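Local coordinates for Stk_08120 (Sulfolobus tokodaii str. 7, PDB 2EJX), which probably carries fatty acids, as a member of a thermoacidophile-specific family in the Bet v 1-like clan, at residues G69-R74 / I88-N93. Sequence-based numbering, arbitrary orientation.
Sequences GVDEVR and IRKKDN
The open end of the antiparallel hairpin formed by strands 72-79 and 82-92, central members of the curved sheet of a Bet v 1-like fold, joins Asp71, Glu72 and Val73 to Lys90, Arg89 and Ile88. It illustrates how successive cross-strand pairs can differ in chemistry, Val73/Ile88 apolar and Glu72/Arg89 charged. Val73 and Ile88 form a hydrogen-bonded pair, Val73 N reaching Ile88 O at 2.8 Å and Ile88 N returning to Val73 O at 2.9 Å. Their side chains run alongside one another, Val73 CG1 against Ile88 CD1 at 4.1 Å, both residues buried, with Met21 and Phe24 of helix 17-24 against Ile88. On the opposite face Glu72 and Arg89 point the same way; Glu72 OE1 lies 3.8 Å from Arg89 NE, a long salt bridge, with carboxylate and guanidinium planes 58° apart. Arg74 grips Glu72 OE2 side-on with NE and NH2, both from one face of the carboxylate, completing the network. At the hairpin's end, beside the type II beta turn from Gly69 to Glu72, Asp71 O accepts Lys90 N at 3.0 Å. Lys90 CG, anti to the backbone N (chi1 168°), starts an extended chain whose CD passes Asp71 OD1, and a water bridges the charges, donating to Asp71 OD1 and accepting from Lys90 NZ at 2.6 Å.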
loop_
_atom_site.group_PDB
_atom_site.type_symbol
_atom_site.label_atom_id
_atom_site.label_comp_id
_atom_site.label_asym_id
_atom_site.label_seq_id
_atom_site.Cartn_x
_atom_site.Cartn_y
_atom_site.Cartn_z
ATOM N N GLY A 69 -8.572 3.509 -11.471
ATOM C CA GLY A 69 -9.598 2.965 -12.329
ATOM C C GLY A 69 -10.944 2.992 -11.651
ATOM O O GLY A 69 -11.088 3.505 -10.549
ATOM N N VAL A 70 -11.948 2.443 -12.311
ATOM C CA VAL A 70 -13.221 2.286 -11.661
ATOM C C VAL A 70 -12.981 1.355 -10.478
ATOM O O VAL A 70 -12.521 0.224 -10.625
ATOM C CB VAL A 70 -14.311 1.790 -12.631
ATOM C CG1 VAL A 70 -15.629 1.521 -11.910
ATOM C CG2 VAL A 70 -14.514 2.843 -13.723
ATOM N N ASP A 71 -13.235 1.876 -9.292
ATOM C CA ASP A 71 -13.226 1.037 -8.067
ATOM C C ASP A 71 -11.910 0.301 -7.826
ATOM O O ASP A 71 -11.857 -0.714 -7.120
ATOM C CB ASP A 71 -14.445 0.101 -8.035
ATOM C CG ASP A 71 -15.758 0.839 -7.716
ATOM O OD1 ASP A 71 -15.751 1.931 -7.103
ATOM O OD2 ASP A 71 -16.827 0.317 -8.074
ATOM N N GLU A 72 -10.821 0.840 -8.367
ATOM C CA GLU A 72 -9.544 0.153 -8.268
ATOM C C GLU A 72 -8.390 1.134 -8.262
ATOM O O GLU A 72 -8.464 2.191 -8.895
ATOM C CB GLU A 72 -9.372 -0.861 -9.417
ATOM C CG GLU A 72 -8.010 -1.566 -9.360
ATOM C CD GLU A 72 -7.906 -2.818 -10.218
ATOM O OE1 GLU A 72 -8.922 -3.505 -10.485
ATOM O OE2 GLU A 72 -6.772 -3.119 -10.605
ATOM N N VAL A 73 -7.343 0.807 -7.504
ATOM C CA VAL A 73 -6.087 1.554 -7.511
ATOM C C VAL A 73 -5.011 0.504 -7.821
ATOM O O VAL A 73 -4.958 -0.510 -7.173
ATOM C CB VAL A 73 -5.776 2.167 -6.134
ATOM C CG1 VAL A 73 -4.443 2.878 -6.168
ATOM C CG2 VAL A 73 -6.871 3.157 -5.687
ATOM N N ARG A 74 -4.153 0.766 -8.805
ATOM C CA ARG A 74 -3.149 -0.195 -9.213
ATOM C C ARG A 74 -1.805 0.525 -9.133
ATOM O O ARG A 74 -1.612 1.557 -9.767
ATOM C CB ARG A 74 -3.484 -0.634 -10.647
ATOM C CG ARG A 74 -2.919 -1.942 -11.068
ATOM C CD ARG A 74 -3.428 -2.371 -12.463
ATOM N NE ARG A 74 -4.846 -2.766 -12.403
ATOM C CZ ARG A 74 -5.463 -3.538 -13.305
ATOM N NH1 ARG A 74 -4.786 -4.032 -14.341
ATOM N NH2 ARG A 74 -6.755 -3.841 -13.164
ATOM N N ILE A 88 -5.448 -2.191 -4.893
ATOM C CA ILE A 88 -6.484 -1.932 -3.897
ATOM C C ILE A 88 -7.863 -1.892 -4.613
ATOM O O ILE A 88 -8.088 -1.052 -5.492
ATOM C CB ILE A 88 -6.180 -0.660 -3.037
ATOM C CG1 ILE A 88 -4.738 -0.697 -2.453
ATOM C CG2 ILE A 88 -7.219 -0.556 -1.867
ATOM C CD1 ILE A 88 -3.655 0.081 -3.277
ATOM N N ARG A 89 -8.755 -2.844 -4.283
ATOM C CA ARG A 89 -10.008 -3.006 -5.017
ATOM C C ARG A 89 -11.192 -2.827 -4.077
ATOM O O ARG A 89 -11.236 -3.458 -3.038
ATOM C CB ARG A 89 -10.100 -4.371 -5.696
ATOM C CG ARG A 89 -8.938 -4.692 -6.651
ATOM C CD ARG A 89 -9.085 -6.130 -7.201
ATOM N NE ARG A 89 -8.029 -6.430 -8.183
ATOM C CZ ARG A 89 -7.444 -7.618 -8.340
ATOM N NH1 ARG A 89 -7.820 -8.668 -7.612
ATOM N NH2 ARG A 89 -6.493 -7.756 -9.257
ATOM N N LYS A 90 -12.111 -1.929 -4.435
ATOM C CA LYS A 90 -13.349 -1.813 -3.722
ATOM C C LYS A 90 -14.205 -3.043 -4.048
ATOM O O LYS A 90 -14.422 -3.354 -5.216
ATOM C CB LYS A 90 -14.066 -0.500 -4.100
ATOM C CG LYS A 90 -15.520 -0.439 -3.609
ATOM C CD LYS A 90 -16.080 0.928 -3.748
ATOM C CE LYS A 90 -17.569 0.925 -3.515
ATOM N NZ LYS A 90 -18.200 2.208 -3.950
ATOM N N LYS A 91 -14.709 -3.720 -3.018
ATOM C CA LYS A 91 -15.566 -4.891 -3.200
ATOM C C LYS A 91 -17.032 -4.550 -2.994
ATOM O O LYS A 91 -17.895 -5.096 -3.699
ATOM C CB LYS A 91 -15.115 -6.035 -2.296
ATOM C CG LYS A 91 -13.688 -6.445 -2.506
ATOM C CD LYS A 91 -13.421 -7.895 -2.095
ATOM C CE LYS A 91 -13.707 -8.128 -0.640
ATOM N NZ LYS A 91 -13.086 -9.385 -0.154
ATOM N N ASP A 92 -17.334 -3.692 -2.009
ATOM C CA ASP A 92 -18.689 -3.144 -1.830
ATOM C C ASP A 92 -18.537 -1.893 -1.014
ATOM O O ASP A 92 -17.399 -1.412 -0.870
ATOM C CB ASP A 92 -19.653 -4.130 -1.131
ATOM C CG ASP A 92 -19.092 -4.691 0.182
ATOM O OD1 ASP A 92 -18.511 -3.939 1.025
ATOM O OD2 ASP A 92 -19.230 -5.912 0.357
ATOM N N ASN A 93 -19.650 -1.398 -0.453
ATOM C CA ASN A 93 -19.652 -0.107 0.259
ATOM C C ASN A 93 -18.858 -0.101 1.574
ATOM O O ASN A 93 -18.568 0.973 2.134
ATOM C CB ASN A 93 -21.104 0.363 0.546
ATOM C CG ASN A 93 -21.142 1.665 1.381
ATOM O OD1 ASN A 93 -21.470 1.654 2.584
ATOM N ND2 ASN A 93 -20.761 2.779 0.757
HETATM O O HOH W 1 -18.371 2.054 -6.567
#